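Local coordinates for type II restriction enzyme AgeI (PDB 5DWB), which cuts double-stranded DNA at the sequence 5'-ACCGGT-3' after the first A, giving fragments with terminal 5'-phosphates, at residues Gly121-Ala126 with Gly137-Asp142; Ile145-Gly150 with Gly160-Ile165; Tyr227-Gly232 with Arg255-Ser260; Gly216-Pro221 with Arg243-Asn248. All coordinates share one frame; numbering follows the deposited sequence.

Interaction 1: residues Gly121-Ala126 with Gly137-Asp142; sequences GQKGLA and GSRKVD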
loop_
_atom_site.group_PDB
_atom_site.type_symbol
_atom_site.label_atom_id
_atom_site.label_comp_id
_atom_site.label_asym_id
_atom_site.label_seq_id
_atom_site.Cartn_x
_atom_site.Cartn_y
_atom_site.Cartn_z
ATOM N N GLY A 121 5.978 -9.740 16.579
ATOM C CA GLY A 121 5.067 -10.505 17.411
ATOM C C GLY A 121 4.434 -9.686 18.512
ATOM O O GLY A 121 3.338 -10.007 18.970
ATOM N N GLN A 122 5.141 -8.656 18.965
ATOM C CA GLN A 122 4.611 -7.690 19.929
ATOM C C GLN A 122 3.207 -7.164 19.598
ATOM O O GLN A 122 2.436 -6.825 20.497
ATOM C CB GLN A 122 5.576 -6.516 20.043
ATOM C CG GLN A 122 6.916 -6.896 20.624
ATOM C CD GLN A 122 7.875 -5.733 20.665
ATOM O OE1 GLN A 122 7.645 -4.743 21.361
ATOM N NE2 GLN A 122 8.970 -5.850 19.923
ATOM N N LYS A 123 2.891 -7.080 18.307
ATOM C CA LYS A 123 1.600 -6.567 17.859
ATOM C C LYS A 123 0.444 -7.464 18.294
ATOM O O LYS A 123 -0.610 -6.976 18.706
ATOM C CB LYS A 123 1.593 -6.404 16.333
ATOM C CG LYS A 123 2.355 -5.179 15.842
ATOM C CD LYS A 123 2.477 -5.141 14.325
ATOM C CE LYS A 123 2.910 -3.766 13.833
ATOM N NZ LYS A 123 3.217 -3.776 12.382
ATOM N N GLY A 124 0.648 -8.775 18.200
ATOM C CA GLY A 124 -0.377 -9.738 18.563
ATOM C C GLY A 124 -0.777 -9.738 20.028
ATOM O O GLY A 124 -1.968 -9.757 20.352
ATOM N N LEU A 125 0.212 -9.715 20.916
ATOM C CA LEU A 125 -0.055 -9.747 22.350
ATOM C C LEU A 125 -0.794 -8.482 22.781
ATOM O O LEU A 125 -1.657 -8.526 23.658
ATOM C CB LEU A 125 1.240 -9.923 23.140
ATOM C CG LEU A 125 1.039 -10.261 24.622
ATOM C CD1 LEU A 125 2.089 -11.255 25.082
ATOM C CD2 LEU A 125 1.090 -9.022 25.496
ATOM N N ALA A 126 -0.431 -7.356 22.172
ATOM C CA ALA A 126 -1.073 -6.072 22.450
ATOM C C ALA A 126 -2.542 -6.075 22.034
ATOM O O ALA A 126 -3.389 -5.481 22.704
ATOM C CB ALA A 126 -0.329 -4.946 21.748
ATOM N N GLY A 137 -7.241 -7.797 12.332
ATOM C CA GLY A 137 -6.082 -8.472 11.774
ATOM C C GLY A 137 -4.916 -8.548 12.743
ATOM O O GLY A 137 -4.802 -7.735 13.658
ATOM N N SER A 138 -4.053 -9.537 12.532
ATOM C CA SER A 138 -2.957 -9.859 13.447
ATOM C C SER A 138 -1.957 -8.737 13.722
ATOM O O SER A 138 -1.351 -8.699 14.789
ATOM C CB SER A 138 -2.180 -11.069 12.915
ATOM O OG SER A 138 -3.022 -12.194 12.761
ATOM N N ARG A 139 -1.738 -7.863 12.747
ATOM C CA ARG A 139 -0.666 -6.878 12.867
ATOM C C ARG A 139 -1.110 -5.434 12.625
ATOM O O ARG A 139 -0.318 -4.608 12.172
ATOM C CB ARG A 139 0.451 -7.251 11.896
ATOM C CG ARG A 139 1.113 -8.567 12.259
ATOM C CD ARG A 139 2.022 -9.068 11.161
ATOM N NE ARG A 139 3.056 -9.944 11.705
ATOM C CZ ARG A 139 2.938 -11.264 11.810
ATOM N NH1 ARG A 139 1.834 -11.868 11.380
ATOM N NH2 ARG A 139 3.932 -11.979 12.328
ATOM N N LYS A 140 -2.360 -5.128 12.963
ATOM C CA LYS A 140 -2.968 -3.852 12.592
ATOM C C LYS A 140 -2.874 -2.739 13.645
ATOM O O LYS A 140 -3.800 -1.940 13.791
ATOM C CB LYS A 140 -4.438 -4.086 12.235
ATOM N N VAL A 141 -1.772 -2.686 14.382
ATOM C CA VAL A 141 -1.524 -1.564 15.284
ATOM C C VAL A 141 -0.015 -1.355 15.441
ATOM O O VAL A 141 0.729 -2.319 15.616
ATOM C CB VAL A 141 -2.195 -1.795 16.659
ATOM C CG1 VAL A 141 -1.892 -3.194 17.160
ATOM C CG2 VAL A 141 -1.761 -0.735 17.674
ATOM N N ASP A 142 0.434 -0.103 15.373
ATOM C CA ASP A 142 1.866 0.190 15.377
ATOM C C ASP A 142 2.403 0.541 16.753
ATOM O O ASP A 142 3.356 -0.076 17.221
ATOM C CB ASP A 142 2.183 1.330 14.412
ATOM C CG ASP A 142 1.553 1.133 13.059
ATOM O OD1 ASP A 142 1.513 -0.022 12.583
ATOM O OD2 ASP A 142 1.091 2.132 12.468
#

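Interaction 2: residues Ile145-Gly150 with Gly160-Ile165; sequences IEKQGG and GVVGGI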
loop_
_atom_site.group_PDB
_atom_site.type_symbol
_atom_site.label_atom_id
_atom_site.label_comp_id
_atom_site.label_asym_id
_atom_site.label_seq_id
_atom_site.Cartn_x
_atom_site.Cartn_y
_atom_site.Cartn_z
ATOM N N ILE A 145 -0.777 2.374 23.243
ATOM C CA ILE A 145 -0.818 3.378 24.294
ATOM C C ILE A 145 -1.291 2.737 25.591
ATOM O O ILE A 145 -2.321 2.058 25.619
ATOM C CB ILE A 145 -1.756 4.542 23.934
ATOM C CG1 ILE A 145 -1.491 5.020 22.505
ATOM C CG2 ILE A 145 -1.601 5.677 24.936
ATOM C CD1 ILE A 145 -2.416 6.116 22.044
ATOM N N GLU A 146 -0.536 2.950 26.662
ATOM C CA GLU A 146 -0.887 2.377 27.952
ATOM C C GLU A 146 -1.052 3.455 29.005
ATOM O O GLU A 146 -0.421 4.512 28.937
ATOM C CB GLU A 146 0.170 1.380 28.415
ATOM C CG GLU A 146 0.119 0.031 27.742
ATOM C CD GLU A 146 1.307 -0.817 28.129
ATOM O OE1 GLU A 146 2.413 -0.244 28.247
ATOM O OE2 GLU A 146 1.143 -2.042 28.313
ATOM N N LYS A 147 -1.885 3.158 29.994
ATOM C CA LYS A 147 -2.146 4.078 31.085
ATOM C C LYS A 147 -1.907 3.343 32.392
ATOM O O LYS A 147 -2.311 2.185 32.534
ATOM C CB LYS A 147 -3.580 4.594 31.005
ATOM C CG LYS A 147 -3.992 5.568 32.092
ATOM C CD LYS A 147 -3.374 6.939 31.876
ATOM C CE LYS A 147 -4.014 7.972 32.789
ATOM N NZ LYS A 147 -3.907 7.588 34.228
ATOM N N GLN A 148 -1.259 4.007 33.343
ATOM C CA GLN A 148 -1.018 3.404 34.651
ATOM C C GLN A 148 -2.308 3.477 35.460
ATOM O O GLN A 148 -2.916 4.546 35.579
ATOM C CB GLN A 148 0.133 4.098 35.388
ATOM C CG GLN A 148 0.680 3.337 36.610
ATOM C CD GLN A 148 -0.268 3.295 37.802
ATOM O OE1 GLN A 148 -0.926 4.283 38.132
ATOM N NE2 GLN A 148 -0.337 2.141 38.453
ATOM N N GLY A 149 -2.742 2.333 35.978
ATOM C CA GLY A 149 -3.947 2.281 36.786
ATOM C C GLY A 149 -5.219 2.398 35.975
ATOM O O GLY A 149 -6.295 2.620 36.527
ATOM N N GLY A 150 -5.085 2.285 34.657
ATOM C CA GLY A 150 -6.217 2.338 33.749
ATOM C C GLY A 150 -6.085 1.275 32.672
ATOM O O GLY A 150 -5.191 0.431 32.732
ATOM N N GLY A 160 -2.248 -0.605 31.848
ATOM C CA GLY A 160 -3.200 -1.253 30.964
ATOM C C GLY A 160 -3.321 -0.521 29.638
ATOM O O GLY A 160 -3.024 0.670 29.549
ATOM N N VAL A 161 -3.736 -1.237 28.600
ATOM C CA VAL A 161 -3.845 -0.649 27.269
ATOM C C VAL A 161 -5.113 0.189 27.122
ATOM O O VAL A 161 -6.225 -0.299 27.328
ATOM C CB VAL A 161 -3.839 -1.725 26.176
ATOM C CG1 VAL A 161 -3.669 -1.079 24.809
ATOM C CG2 VAL A 161 -2.732 -2.726 26.435
ATOM N N VAL A 162 -4.935 1.455 26.761
ATOM C CA VAL A 162 -6.056 2.364 26.558
ATOM C C VAL A 162 -6.294 2.697 25.086
ATOM O O VAL A 162 -7.265 3.368 24.744
ATOM C CB VAL A 162 -5.852 3.670 27.337
ATOM C CG1 VAL A 162 -6.105 3.442 28.813
ATOM C CG2 VAL A 162 -4.459 4.208 27.103
ATOM N N GLY A 163 -5.409 2.233 24.214
ATOM C CA GLY A 163 -5.545 2.517 22.799
ATOM C C GLY A 163 -4.275 2.271 22.016
ATOM O O GLY A 163 -3.337 1.660 22.524
ATOM N N GLY A 164 -4.251 2.734 20.771
ATOM C CA GLY A 164 -3.109 2.516 19.905
ATOM C C GLY A 164 -2.939 3.585 18.848
ATOM O O GLY A 164 -3.879 4.316 18.531
ATOM N N ILE A 165 -1.737 3.668 18.288
ATOM C CA ILE A 165 -1.459 4.626 17.227
ATOM C C ILE A 165 -1.228 3.920 15.897
ATOM O O ILE A 165 -0.469 2.952 15.810
ATOM C CB ILE A 165 -0.228 5.500 17.551
ATOM C CG1 ILE A 165 -0.496 6.382 18.771
ATOM C CG2 ILE A 165 0.138 6.373 16.367
ATOM C CD1 ILE A 165 0.717 7.172 19.230
#

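Interaction 3: residues Tyr227-Gly232 with Arg255-Ser260; sequences YIEGHG and RHIYVS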
loop_
_atom_site.group_PDB
_atom_site.type_symbol
_atom_site.label_atom_id
_atom_site.label_comp_id
_atom_site.label_asym_id
_atom_site.label_seq_id
_atom_site.Cartn_x
_atom_site.Cartn_y
_atom_site.Cartn_z
ATOM N N TYR A 227 -12.176 10.767 5.856
ATOM C CA TYR A 227 -11.920 9.583 6.672
ATOM C C TYR A 227 -12.042 9.956 8.144
ATOM O O TYR A 227 -12.582 9.197 8.954
ATOM C CB TYR A 227 -10.527 9.005 6.397
ATOM C CG TYR A 227 -10.385 8.232 5.105
ATOM C CD1 TYR A 227 -11.453 7.521 4.569
ATOM C CD2 TYR A 227 -9.184 8.233 4.410
ATOM C CE1 TYR A 227 -11.317 6.813 3.382
ATOM C CE2 TYR A 227 -9.041 7.537 3.224
ATOM C CZ TYR A 227 -10.105 6.829 2.715
ATOM O OH TYR A 227 -9.948 6.141 1.532
ATOM N N ILE A 228 -11.538 11.141 8.474
ATOM C CA ILE A 228 -11.576 11.642 9.836
ATOM C C ILE A 228 -12.790 12.536 10.064
ATOM O O ILE A 228 -13.600 12.271 10.953
ATOM C CB ILE A 228 -10.288 12.429 10.181
ATOM C CG1 ILE A 228 -9.085 11.484 10.206
ATOM C CG2 ILE A 228 -10.424 13.133 11.522
ATOM C CD1 ILE A 228 -8.171 11.638 9.028
ATOM N N GLU A 229 -12.924 13.578 9.244
ATOM C CA GLU A 229 -13.925 14.622 9.477
ATOM C C GLU A 229 -15.364 14.185 9.184
ATOM O O GLU A 229 -16.307 14.754 9.732
ATOM C CB GLU A 229 -13.574 15.872 8.665
ATOM C CG GLU A 229 -12.237 16.486 9.068
ATOM C CD GLU A 229 -11.997 17.849 8.448
ATOM O OE1 GLU A 229 -12.873 18.331 7.700
ATOM O OE2 GLU A 229 -10.923 18.435 8.705
ATOM N N GLY A 230 -15.532 13.193 8.314
ATOM C CA GLY A 230 -16.856 12.696 7.979
ATOM C C GLY A 230 -17.189 11.332 8.571
ATOM O O GLY A 230 -18.188 11.169 9.270
ATOM N N HIS A 231 -16.343 10.347 8.298
ATOM C CA HIS A 231 -16.592 8.973 8.725
ATOM C C HIS A 231 -16.205 8.725 10.187
ATOM O O HIS A 231 -16.677 7.767 10.804
ATOM C CB HIS A 231 -15.823 7.991 7.832
ATOM C CG HIS A 231 -16.318 7.948 6.412
ATOM N ND1 HIS A 231 -15.845 7.022 5.501
ATOM C CD2 HIS A 231 -17.212 8.706 5.754
ATOM C CE1 HIS A 231 -16.445 7.220 4.335
ATOM N NE2 HIS A 231 -17.280 8.235 4.463
ATOM N N GLY A 232 -15.324 9.565 10.726
ATOM C CA GLY A 232 -14.801 9.376 12.071
ATOM C C GLY A 232 -14.097 8.037 12.213
ATOM O O GLY A 232 -14.344 7.295 13.161
ATOM N N ARG A 255 -14.480 14.209 15.017
ATOM C CA ARG A 255 -13.045 13.946 15.002
ATOM C C ARG A 255 -12.301 15.038 14.225
ATOM O O ARG A 255 -12.812 15.554 13.228
ATOM C CB ARG A 255 -12.762 12.577 14.389
ATOM C CG ARG A 255 -13.700 11.486 14.868
ATOM C CD ARG A 255 -13.690 11.330 16.376
ATOM N NE ARG A 255 -14.594 10.261 16.790
ATOM C CZ ARG A 255 -14.733 9.832 18.041
ATOM N NH1 ARG A 255 -14.010 10.368 19.013
ATOM N NH2 ARG A 255 -15.585 8.853 18.317
ATOM N N HIS A 256 -11.101 15.388 14.686
ATOM C CA HIS A 256 -10.352 16.502 14.115
ATOM C C HIS A 256 -8.980 16.103 13.573
ATOM O O HIS A 256 -8.384 15.109 14.003
ATOM C CB HIS A 256 -10.160 17.594 15.168
ATOM C CG HIS A 256 -11.379 18.419 15.417
ATOM N ND1 HIS A 256 -12.534 17.902 15.955
ATOM C CD2 HIS A 256 -11.619 19.743 15.214
ATOM C CE1 HIS A 256 -13.439 18.861 16.065
ATOM N NE2 HIS A 256 -12.903 19.985 15.622
ATOM N N ILE A 257 -8.472 16.911 12.647
ATOM C CA ILE A 257 -7.083 16.815 12.214
ATOM C C ILE A 257 -6.285 17.930 12.882
ATOM O O ILE A 257 -6.576 19.113 12.698
ATOM C CB ILE A 257 -6.933 16.919 10.680
ATOM C CG1 ILE A 257 -7.560 15.710 9.988
ATOM C CG2 ILE A 257 -5.468 17.020 10.298
ATOM C CD1 ILE A 257 -7.590 15.825 8.472
ATOM N N TYR A 258 -5.288 17.541 13.665
ATOM C CA TYR A 258 -4.457 18.489 14.394
ATOM C C TYR A 258 -3.091 18.613 13.732
ATOM O O TYR A 258 -2.591 17.659 13.129
ATOM C CB TYR A 258 -4.299 18.053 15.850
ATOM C CG TYR A 258 -5.607 17.909 16.593
ATOM C CD1 TYR A 258 -6.255 19.017 17.120
ATOM C CD2 TYR A 258 -6.202 16.664 16.756
ATOM C CE1 TYR A 258 -7.456 18.891 17.802
ATOM C CE2 TYR A 258 -7.405 16.526 17.435
ATOM C CZ TYR A 258 -8.026 17.644 17.956
ATOM O OH TYR A 258 -9.222 17.516 18.629
ATOM N N VAL A 259 -2.504 19.801 13.815
ATOM C CA VAL A 259 -1.210 20.055 13.193
ATOM C C VAL A 259 -0.272 20.712 14.201
ATOM O O VAL A 259 -0.668 21.657 14.884
ATOM C CB VAL A 259 -1.356 20.948 11.934
ATOM C CG1 VAL A 259 -0.003 21.228 11.307
ATOM C CG2 VAL A 259 -2.284 20.295 10.918
ATOM N N SER A 260 0.949 20.193 14.330
ATOM C CA SER A 260 1.923 20.790 15.246
ATOM C C SER A 260 3.374 20.465 14.886
ATOM O O SER A 260 3.649 19.587 14.066
ATOM C CB SER A 260 1.658 20.347 16.689
ATOM O OG SER A 260 2.107 19.024 16.920
#

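Interaction 4: residues Gly216-Pro221 with Arg243-Asn248; sequences GTPDRP and RTSPSN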
loop_
_atom_site.group_PDB
_atom_site.type_symbol
_atom_site.label_atom_id
_atom_site.label_comp_id
_atom_site.label_asym_id
_atom_site.label_seq_id
_atom_site.Cartn_x
_atom_site.Cartn_y
_atom_site.Cartn_z
ATOM N N GLY A 216 -5.392 18.090 1.705
ATOM C CA GLY A 216 -6.129 19.159 1.045
ATOM C C GLY A 216 -6.596 20.291 1.943
ATOM O O GLY A 216 -5.866 20.733 2.829
ATOM N N THR A 217 -7.826 20.751 1.721
ATOM C CA THR A 217 -8.384 21.873 2.472
ATOM C C THR A 217 -9.720 21.494 3.099
ATOM O O THR A 217 -10.454 20.682 2.536
ATOM C CB THR A 217 -8.605 23.107 1.578
ATOM O OG1 THR A 217 -9.748 22.894 0.742
ATOM C CG2 THR A 217 -7.380 23.379 0.723
ATOM N N PRO A 218 -10.055 22.103 4.250
ATOM C CA PRO A 218 -11.337 21.859 4.924
ATOM C C PRO A 218 -12.505 22.330 4.062
ATOM O O PRO A 218 -13.596 21.760 4.119
ATOM C CB PRO A 218 -11.236 22.688 6.211
ATOM C CG PRO A 218 -9.798 23.005 6.371
ATOM C CD PRO A 218 -9.212 23.047 5.003
ATOM N N ASP A 219 -12.261 23.379 3.283
ATOM C CA ASP A 219 -13.271 23.977 2.417
ATOM C C ASP A 219 -13.793 23.000 1.365
ATOM O O ASP A 219 -14.996 22.929 1.113
ATOM C CB ASP A 219 -12.678 25.201 1.724
ATOM C CG ASP A 219 -12.300 26.289 2.702
ATOM O OD1 ASP A 219 -12.504 26.089 3.920
ATOM O OD2 ASP A 219 -11.778 27.334 2.255
ATOM N N ARG A 220 -12.880 22.259 0.745
ATOM C CA ARG A 220 -13.247 21.212 -0.204
ATOM C C ARG A 220 -12.714 19.868 0.290
ATOM O O ARG A 220 -11.653 19.421 -0.150
ATOM C CB ARG A 220 -12.707 21.527 -1.601
ATOM N N PRO A 221 -13.457 19.214 1.202
ATOM C CA PRO A 221 -12.969 17.997 1.866
ATOM C C PRO A 221 -12.853 16.809 0.918
ATOM O O PRO A 221 -13.824 16.425 0.269
ATOM C CB PRO A 221 -14.028 17.737 2.942
ATOM C CG PRO A 221 -15.266 18.375 2.414
ATOM C CD PRO A 221 -14.806 19.593 1.660
ATOM N N ARG A 243 2.182 22.383 6.726
ATOM C CA ARG A 243 1.362 22.881 5.620
ATOM C C ARG A 243 0.013 22.188 5.584
ATOM O O ARG A 243 -0.884 22.594 4.841
ATOM C CB ARG A 243 2.073 22.706 4.279
ATOM C CG ARG A 243 3.327 23.550 4.123
ATOM C CD ARG A 243 3.952 23.353 2.754
ATOM N NE ARG A 243 5.267 23.974 2.684
ATOM C CZ ARG A 243 6.395 23.336 2.980
ATOM N NH1 ARG A 243 6.350 22.072 3.371
ATOM N NH2 ARG A 243 7.562 23.955 2.897
ATOM N N THR A 244 -0.121 21.139 6.391
ATOM C CA THR A 244 -1.395 20.452 6.561
ATOM C C THR A 244 -2.425 21.402 7.144
ATOM O O THR A 244 -2.169 22.077 8.139
ATOM C CB THR A 244 -1.272 19.218 7.486
ATOM O OG1 THR A 244 -0.355 18.275 6.919
ATOM C CG2 THR A 244 -2.624 18.545 7.662
ATOM N N SER A 245 -3.583 21.477 6.507
ATOM C CA SER A 245 -4.651 22.307 7.031
ATOM C C SER A 245 -5.377 21.555 8.134
ATOM O O SER A 245 -5.916 20.473 7.895
ATOM C CB SER A 245 -5.627 22.706 5.921
ATOM O OG SER A 245 -4.976 23.448 4.903
ATOM N N PRO A 246 -5.379 22.116 9.352
ATOM C CA PRO A 246 -6.130 21.522 10.461
ATOM C C PRO A 246 -7.633 21.618 10.205
ATOM O O PRO A 246 -8.056 22.465 9.414
ATOM C CB PRO A 246 -5.722 22.375 11.662
ATOM C CG PRO A 246 -5.301 23.683 11.072
ATOM C CD PRO A 246 -4.676 23.348 9.752
ATOM N N SER A 247 -8.420 20.757 10.845
ATOM C CA SER A 247 -9.873 20.815 10.737
ATOM C C SER A 247 -10.421 22.150 11.214
ATOM O O SER A 247 -9.751 22.870 11.958
ATOM C CB SER A 247 -10.528 19.693 11.548
ATOM O OG SER A 247 -10.410 18.442 10.899
ATOM N N ASN A 248 -11.643 22.469 10.789
ATOM C CA ASN A 248 -12.361 23.628 11.305
ATOM C C ASN A 248 -12.732 23.403 12.767
ATOM O O ASN A 248 -12.481 22.328 13.316
ATOM C CB ASN A 248 -13.622 23.899 10.479
ATOM C CG ASN A 248 -13.313 24.445 9.105
ATOM O OD1 ASN A 248 -12.420 25.276 8.947
ATOM N ND2 ASN A 248 -14.049 23.981 8.095
#

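Interaction 1: residues Gly121-Ala126 with Gly137-Asp142
Lys-123, in segment 121-126, makes most of the contact with segment 137-142. Lys-123 CB starts 4.0 Å from Ser-138 O. CG sits anti to the carbonyl carbon (chi1 -76°), and beyond it the chain is extended, which carries the methylenes alongside the other backbone. CD meets the side chain of Arg-139, with Lys-123 CD 3.8 Å from Arg-139 CB. Lys-123 CE lies 3.2 Å from Val-141 O. The ammonium ends near two oxygens, with Lys-123 NZ 3.6 Å from Arg-139 O and 4.1 Å from Asp-142 OD1. The second distance is beyond a salt bridge, although the charges are opposite. The side chains of Lys-123 and Asp-142 run alongside each other in the same direction. Both pack on phosphate of the bound DNA, as does Arg-139. Asp-142 OD2 is hydrogen-bonded to Ala-167 N. Gly-124 comes next and brings its N to 4.0 Å from Ser-138 O, a contact without a hydrogen bond. The side chain of Ser-138 turns to another partner: its OG is hydrogen-bonded to Asp-223 of the second subunit. The contact thus joins helix 122-130, near its beginning, to the loop that leads into strand 143-148. Ala-126 touches Leu-118, Val-141 packs against Leu-127 and Met-130 of that helix, and the backbone of Asp-142 bonds to Leu-118 and to Ile-165 of strand 159-168.

Interaction 2: residues Ile145-Gly150 with Gly160-Ile165
Ile-145 lays its CG2 methyl across Val-162, with Ile-145 CG2 3.9 Å from Val-162 CG2 and the two side chains at about a right angle. CG1 is anti to the carbonyl carbon (chi1 -47°), which sends the other branch the opposite way along the strand. There Ile-145 CD1 packs 3.8 Å from Ile-165 CG1. On the same face Lys-147 CB touches Val-162 CG1 at 3.5 Å. Leu-273 and Leu-277 of helix 268-277 cover Ile-145. Glu-146 and Val-161 point to the other face, toward helix 122-130, where the Glu-146 carboxylate is held by salt bridges to Arg-129 of that helix and Arg-114 of strand 113-117. The backbones pair antiparallel. Lys-147 N bonds to Gly-160 O at 2.8 Å, and Gly-160 N returns a bond to Lys-147 O. Ile-145 N donates to Gly-163 O at 2.8 Å. Ile-145 O takes Val-162 N at 2.9 Å and, weakly, Gly-163 N. Two residues therefore face one. This is a classic beta bulge, here in the hairpin of strands 143-148 and 159-168 within the central mixed sheet of a PDDEXK-clan nuclease.

Interaction 3: residues Tyr227-Gly232 with Arg255-Ser260
Glu-229 and Arg-255 bring their CA atoms to 5.6 Å, where the end of helix 223-229 passes the approach to strand 257-259. The contact is a helix end packed on an outer strand of the mixed sheet in this PDDEXK-clan nuclease. After the helix the chain turns through Gly-232, which has positive phi (59°), and Gly-232 N makes a weak bond back to Ile-228 O. That carbonyl is also hydrogen-bonded to Ser-253 OG. Ile-228 is central to the packing. Its CG2 is anti to the backbone N and reaches Arg-255 CB at 3.7 Å. The same methyl, Ile-228 CG2, lies 3.8 Å from His-256 O and 4.1 Å from Ile-257 CG1. Cys-237 of the neighbouring strand 236-239 touches both Ile-228 and Ile-257, so the isoleucines join the helix to the sheet through apolar contacts. Glu-229 OE2 stands 4.2 Å from Ile-257 CD1, while its salt bridge goes to Arg-225 of the same helix. Arg-255 touches with its first two methylenes. Arg-255 CB rests 3.5 Å from Ile-228 O, and Arg-255 CG lies against the backbone of Gly-232, 3.7 Å from its CA.

Interaction 4: residues Gly216-Pro221 with Arg243-Asn248
Pro-218 uses three atoms of its ring against the segment Arg-243 to Asn-248, and each meets a different residue. CD packs against the Ser-245 side chain, with Pro-218 CD 3.7 Å from Ser-245 CB. Pro-218 CG, puckered exo, approaches the backbone at 3.5 Å from Pro-246 O. CB faces the amide of Asn-248, and Pro-218 CB lies 3.6 Å from Asn-248 ND2 and 3.9 Å from Asn-248 OD1. Asn-248 holds its CG anti to the carbonyl carbon (chi1 -72°). This torsion brings the amide back to the ring, although its CB does not point at the other segment. Ser-245 takes the same kind of first torsion, with OG anti to the carbonyl carbon (chi1 -60°). Ser-245 OG is thereby 3.5 Å from Gly-216 O. No hydrogen bond joins the two segments directly. Arg-225 of helix 223-229 links them instead, since its NH2 bonds to Ser-245 O and weakly to Gly-216 O. Pro-218 also packs on Arg-225. The CB of Thr-217 points away, and its hydroxyl serves its own loop: Thr-217 OG1 accepts a bond of 3.2 Å from Arg-220 N. The bond is nearly straight, at 164°, and fastens the turn that contains Pro-218. The touching parts run in nearly the same direction, and four of the six touching residues are exposed. The arrangement is an ST motif in one surface loop, packed on a second loop, just ahead of helix 223-229 of the nuclease.

Overall arrangement
Interactions 1 and 2 form one neighbourhood, with centres about 15 Å apart. They meet where Val-141 CG2 packs on Gly-164 CA, and strand 143-148 is the next element of the chain after helix 122-130. Interactions 3 and 4 form another, about 10 Å between centres, with segments that alternate along the chain; Ser-247 OG probably bonds to Ile-257 N there. Interactions 2 and 3 are buried and reach the same mixed sheet. Interaction 2 is held by strand hydrogen bonds, interaction 3 mainly by apolar side chains. Interaction 1 is partly buried, lies on the bound DNA and carries charged groups. Interaction 4 is a surface contact of loops, made mostly by a proline and short polar side chains.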